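PDB 1XQI: nucleoside diphosphate kinase from Pyrobaculum aerophilum, which probably transfers the gamma phosphate of ATP to nucleoside diphosphates through a phosphorylated enzyme intermediate, supplying the cell with nucleoside triphosphates. Local coordinates for residues G85-P88 / R89-I92; D96-E99 / V100-I104. The protein carries 6 engineered substitutions. All blocks are in the same frame, centred on the assembly; numbering follows the deposited sequence.

How the contacts relate
Contacts 1 and 2 use one scheme twice in one insert, with a difference: an Asp-Pro pair opens a helix, the proline filling its first position, but Asp87 caps the amide two residues on and Asp96 that three residues on. Contact 1 starts the short helix 88-92 and contact 2 the long helix 97-112 that follows it in the chain, their centres about 13 Å apart. The two helices meet directly, for Ile92 of contact 1 rests on contact 2, its CD1 3.9 Å from Val100 CG2. Helix 67-84 packs against both. Contact 1 is the more peripheral, and both lie away from the predicted phosphohistidine, His172, and the inferred ATP-binding residues.

Contact 1 (G85-P88 / R89-I92); sequences GIDP and RAKI
With its CG anti to the backbone N (chi1 166°), Asp87 turns its carboxylate over the first turn of the helix, where OD2 accepts the N-H of Arg89 at 2.9 Å. The amide meets that oxygen from above the carboxylate plane, 61° out of it. OD2 also lies 3.4 Å from Arg89 CB, while the guanidinium, its plane turned 80° from the carboxylate, has its salt-bridge partner in Asp95. Asp87 is thus the N-cap of helix 88-92, the short helix that follows the Schellman motif ending helix 67-84 at Gly85. Asp87 O has a second role, accepting from Lys91 N at 2.9 Å and, weakly, from Ala90 N. Pro88, which has no N-H to offer, occupies the first helical position, and its carbonyl oxygen accepts from Ile92 N at 2.9 Å. On the side facing helix 67-84, the CG2 methyl of Ile86 packs against Lys91 CB at 3.7 Å, the two side chains running at a slant to each other near Tyr81. Lys91 bends at chi2, and its NZ donates to the carbonyl oxygen of Glu162.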
ATOM      1  N   GLY A  85     -39.816   1.395  10.589  1.00 49.29           N
ATOM      2  CA  GLY A  85     -40.712   1.830  11.658  1.00 48.48           C
ATOM      3  C   GLY A  85     -39.984   2.280  12.922  1.00 47.93           C
ATOM      4  O   GLY A  85     -40.558   2.230  14.031  1.00 47.12           O
ATOM      5  N   ILE A  86     -38.713   2.698  12.774  1.00 47.17           N
ATOM      6  CA  ILE A  86     -38.003   3.390  13.881  1.00 45.93           C
ATOM      7  C   ILE A  86     -38.378   4.880  13.907  1.00 44.67           C
ATOM      8  O   ILE A  86     -38.421   5.551  12.866  1.00 44.84           O
ATOM      9  CB  ILE A  86     -36.455   3.279  13.820  1.00 46.60           C
ATOM     10  CG1 ILE A  86     -35.983   1.834  13.550  1.00 46.81           C
ATOM     11  CG2 ILE A  86     -35.833   3.859  15.120  1.00 46.73           C
ATOM     12  CD1 ILE A  86     -34.626   1.736  12.795  1.00 44.86           C
ATOM     13  N   ASP A  87     -38.682   5.384  15.092  1.00 43.03           N
ATOM     14  CA  ASP A  87     -38.935   6.810  15.240  1.00 42.02           C
ATOM     15  C   ASP A  87     -37.579   7.529  15.464  1.00 40.91           C
ATOM     16  O   ASP A  87     -36.955   7.387  16.521  1.00 40.13           O
ATOM     17  CB  ASP A  87     -39.938   7.079  16.375  1.00 41.44           C
ATOM     18  CG  ASP A  87     -39.981   8.531  16.775  1.00 43.15           C
ATOM     19  OD1 ASP A  87     -40.373   8.814  17.927  1.00 45.29           O
ATOM     20  OD2 ASP A  87     -39.601   9.404  15.954  1.00 45.70           O
ATOM     21  N   PRO A  88     -37.146   8.323  14.476  1.00 40.14           N
ATOM     22  CA  PRO A  88     -35.846   8.992  14.578  1.00 39.38           C
ATOM     23  C   PRO A  88     -35.772   9.912  15.814  1.00 38.65           C
ATOM     24  O   PRO A  88     -34.707  10.106  16.384  1.00 37.69           O
ATOM     25  CB  PRO A  88     -35.745   9.801  13.270  1.00 39.23           C
ATOM     26  CG  PRO A  88     -37.149   9.826  12.687  1.00 39.86           C
ATOM     27  CD  PRO A  88     -37.906   8.688  13.255  1.00 39.82           C
ATOM     28  N   ARG A  89     -36.908  10.427  16.258  1.00 38.88           N
ATOM     29  CA  ARG A  89     -36.917  11.278  17.457  1.00 39.63           C
ATOM     30  C   ARG A  89     -36.582  10.513  18.748  1.00 38.34           C
ATOM     31  O   ARG A  89     -35.881  11.045  19.608  1.00 37.82           O
ATOM     32  CB  ARG A  89     -38.228  12.073  17.588  1.00 39.92           C
ATOM     33  CG  ARG A  89     -38.413  13.171  16.515  1.00 41.56           C
ATOM     34  CD  ARG A  89     -39.567  14.078  16.846  1.00 42.27           C
ATOM     35  NE  ARG A  89     -40.820  13.401  16.541  1.00 48.89           N
ATOM     36  CZ  ARG A  89     -41.792  13.874  15.749  1.00 51.34           C
ATOM     37  NH1 ARG A  89     -41.712  15.082  15.164  1.00 49.75           N
ATOM     38  NH2 ARG A  89     -42.872  13.114  15.546  1.00 50.11           N
ATOM     39  N   ALA A  90     -37.070   9.275  18.861  1.00 37.67           N
ATOM     40  CA  ALA A  90     -36.749   8.376  20.003  1.00 36.74           C
ATOM     41  C   ALA A  90     -35.340   7.835  19.868  1.00 36.46           C
ATOM     42  O   ALA A  90     -34.584   7.719  20.880  1.00 36.49           O
ATOM     43  CB  ALA A  90     -37.761   7.219  20.144  1.00 35.50           C
ATOM     44  N   LYS A  91     -34.966   7.552  18.616  1.00 36.04           N
ATOM     45  CA  LYS A  91     -33.662   6.941  18.318  1.00 35.71           C
ATOM     46  C   LYS A  91     -32.444   7.855  18.457  1.00 35.23           C
ATOM     47  O   LYS A  91     -31.448   7.444  19.066  1.00 36.04           O
ATOM     48  CB  LYS A  91     -33.659   6.273  16.956  1.00 36.05           C
ATOM     49  CG  LYS A  91     -32.418   5.437  16.675  1.00 37.48           C
ATOM     50  CD  LYS A  91     -32.358   4.149  17.516  1.00 38.54           C
ATOM     51  CE  LYS A  91     -31.577   3.093  16.767  1.00 37.96           C
ATOM     52  NZ  LYS A  91     -31.019   2.121  17.704  1.00 39.77           N
ATOM     53  N   ILE A  92     -32.508   9.069  17.896  1.00 33.38           N
ATOM     54  CA  ILE A  92     -31.334   9.941  17.831  1.00 31.27           C
ATOM     55  C   ILE A  92     -31.641  11.379  18.245  1.00 31.51           C
ATOM     56  O   ILE A  92     -30.798  12.276  18.092  1.00 32.11           O
ATOM     57  CB  ILE A  92     -30.679   9.946  16.426  1.00 31.27           C
ATOM     58  CG1 ILE A  92     -31.741  10.028  15.315  1.00 28.50           C
ATOM     59  CG2 ILE A  92     -29.730   8.759  16.243  1.00 29.44           C
ATOM     60  CD1 ILE A  92     -31.159  10.402  13.951  1.00 31.96           C
TER

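Contact 2 (D96-E99 / V100-I104); sequences DPVE and VGRII
Val98 and Arg102, one helical turn apart, lie side by side and point the same way on the opening turns of helix 97-112, which Asp96 begins as N-cap. The CG1 methyl of Val98, anti to the backbone N (chi1 172°), comes within 3.4 Å of Arg102 NH1, with the guanidinium set obliquely to it. Arg102 CG passes 3.3 Å from Val98 O, and a bend at chi3 then brings the guanidinium back to the valine. Both side chains also touch helix 67-84, Val98 on Glu67 and Arg102 on Leu70.

The cap is made by Asp96, whose CG also stands anti to its backbone N. This places OD1 3.2 Å from Glu99 N, and the amide reaches it from above the carboxylate plane at an N-H...O angle of 150°. Asp96 O accepts from Val100 N, beginning the backbone bonding that Pro97 O to Gly101 N continues. The glutamate reaches back instead of forward: its OE1 makes a weak hydrogen bond with Thr94 OG1, which in addition takes the N-H of Asp96.

Val100 is buried and touches Leu77 of helix 67-84. Its CG2 sits 3.3 Å from Asp96 O, the carbonyl oxygen that its own amide uses. The same pattern recurs one turn on, where Ile103 CG1 lies 3.3 Å from Glu99 O, the same oxygen that accepts from Ile103 N at 3.1 Å.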
ATOM      1  N   ASP A  96     -34.639  16.337  11.968  1.00 34.31           N
ATOM      2  CA  ASP A  96     -34.238  17.354  11.021  1.00 35.39           C
ATOM      3  C   ASP A  96     -33.121  16.796  10.104  1.00 35.50           C
ATOM      4  O   ASP A  96     -32.066  16.431  10.620  1.00 35.98           O
ATOM      5  CB  ASP A  96     -33.758  18.590  11.763  1.00 34.67           C
ATOM      6  CG  ASP A  96     -33.148  19.582  10.839  1.00 38.81           C
ATOM      7  OD1 ASP A  96     -32.002  20.021  11.042  1.00 42.15           O
ATOM      8  OD2 ASP A  96     -33.819  19.913   9.845  1.00 46.64           O
ATOM      9  N   PRO A  97     -33.356  16.705   8.768  1.00 35.70           N
ATOM     10  CA  PRO A  97     -32.375  16.130   7.805  1.00 35.64           C
ATOM     11  C   PRO A  97     -30.904  16.546   8.018  1.00 35.95           C
ATOM     12  O   PRO A  97     -30.039  15.647   8.134  1.00 35.27           O
ATOM     13  CB  PRO A  97     -32.890  16.613   6.448  1.00 35.92           C
ATOM     14  CG  PRO A  97     -34.361  16.670   6.609  1.00 35.32           C
ATOM     15  CD  PRO A  97     -34.598  17.116   8.066  1.00 35.87           C
ATOM     16  N   VAL A  98     -30.633  17.861   8.083  1.00 35.82           N
ATOM     17  CA  VAL A  98     -29.292  18.416   8.343  1.00 36.37           C
ATOM     18  C   VAL A  98     -28.692  17.994   9.716  1.00 37.78           C
ATOM     19  O   VAL A  98     -27.493  17.649   9.802  1.00 37.95           O
ATOM     20  CB  VAL A  98     -29.297  19.970   8.233  1.00 36.15           C
ATOM     21  CG1 VAL A  98     -27.997  20.561   8.692  1.00 33.84           C
ATOM     22  CG2 VAL A  98     -29.542  20.372   6.811  1.00 35.01           C
ATOM     23  N   GLU A  99     -29.502  18.033  10.775  1.00 38.01           N
ATOM     24  CA  GLU A  99     -29.047  17.578  12.098  1.00 39.69           C
ATOM     25  C   GLU A  99     -28.736  16.082  12.086  1.00 37.79           C
ATOM     26  O   GLU A  99     -27.803  15.628  12.750  1.00 38.31           O
ATOM     27  CB  GLU A  99     -30.042  17.966  13.225  1.00 39.18           C
ATOM     28  CG  GLU A  99     -29.815  19.410  13.794  1.00 42.26           C
ATOM     29  CD  GLU A  99     -30.959  19.904  14.701  1.00 44.67           C
ATOM     30  OE1 GLU A  99     -31.417  19.141  15.590  1.00 52.52           O
ATOM     31  OE2 GLU A  99     -31.414  21.072  14.544  1.00 50.21           O
ATOM     32  N   VAL A 100     -29.517  15.329  11.325  1.00 36.02           N
ATOM     33  CA  VAL A 100     -29.291  13.891  11.126  1.00 35.26           C
ATOM     34  C   VAL A 100     -27.988  13.651  10.306  1.00 34.59           C
ATOM     35  O   VAL A 100     -27.197  12.798  10.653  1.00 34.98           O
ATOM     36  CB  VAL A 100     -30.538  13.188  10.455  1.00 34.97           C
ATOM     37  CG1 VAL A 100     -30.241  11.748  10.121  1.00 34.92           C
ATOM     38  CG2 VAL A 100     -31.761  13.261  11.341  1.00 34.99           C
ATOM     39  N   GLY A 101     -27.788  14.409   9.233  1.00 33.26           N
ATOM     40  CA  GLY A 101     -26.539  14.423   8.509  1.00 33.24           C
ATOM     41  C   GLY A 101     -25.327  14.717   9.401  1.00 33.35           C
ATOM     42  O   GLY A 101     -24.226  14.176   9.179  1.00 33.46           O
ATOM     43  N   ARG A 102     -25.508  15.547  10.421  1.00 32.58           N
ATOM     44  CA  ARG A 102     -24.383  15.867  11.305  1.00 32.37           C
ATOM     45  C   ARG A 102     -24.117  14.680  12.245  1.00 31.51           C
ATOM     46  O   ARG A 102     -22.974  14.406  12.598  1.00 31.30           O
ATOM     47  CB  ARG A 102     -24.597  17.191  12.066  1.00 31.73           C
ATOM     48  CG  ARG A 102     -24.576  18.427  11.181  1.00 33.44           C
ATOM     49  CD  ARG A 102     -24.758  19.788  11.907  1.00 33.87           C
ATOM     50  NE  ARG A 102     -23.895  20.780  11.257  1.00 38.74           N
ATOM     51  CZ  ARG A 102     -24.325  21.861  10.630  1.00 42.48           C
ATOM     52  NH1 ARG A 102     -25.645  22.133  10.608  1.00 46.88           N
ATOM     53  NH2 ARG A 102     -23.441  22.678  10.048  1.00 39.37           N
ATOM     54  N   ILE A 103     -25.171  13.971  12.610  1.00 30.98           N
ATOM     55  CA  ILE A 103     -25.040  12.788  13.451  1.00 31.41           C
ATOM     56  C   ILE A 103     -24.348  11.650  12.685  1.00 32.37           C
ATOM     57  O   ILE A 103     -23.415  11.021  13.230  1.00 33.04           O
ATOM     58  CB  ILE A 103     -26.412  12.314  14.067  1.00 31.44           C
ATOM     59  CG1 ILE A 103     -27.001  13.399  14.985  1.00 30.60           C
ATOM     60  CG2 ILE A 103     -26.232  11.023  14.831  1.00 30.42           C
ATOM     61  CD1 ILE A 103     -28.157  12.957  15.843  1.00 29.96           C
ATOM     62  N   ILE A 104     -24.800  11.396  11.448  1.00 32.01           N
ATOM     63  CA  ILE A 104     -24.136  10.469  10.540  1.00 32.33           C
ATOM     64  C   ILE A 104     -22.657  10.838  10.331  1.00 33.36           C
ATOM     65  O   ILE A 104     -21.770   9.959  10.399  1.00 33.48           O
ATOM     66  CB  ILE A 104     -24.803  10.457   9.128  1.00 33.32           C
ATOM     67  CG1 ILE A 104     -26.262   9.969   9.196  1.00 31.87           C
ATOM     68  CG2 ILE A 104     -23.932   9.651   8.110  1.00 29.29           C
ATOM     69  CD1 ILE A 104     -26.991  10.148   7.896  1.00 31.39           C
TER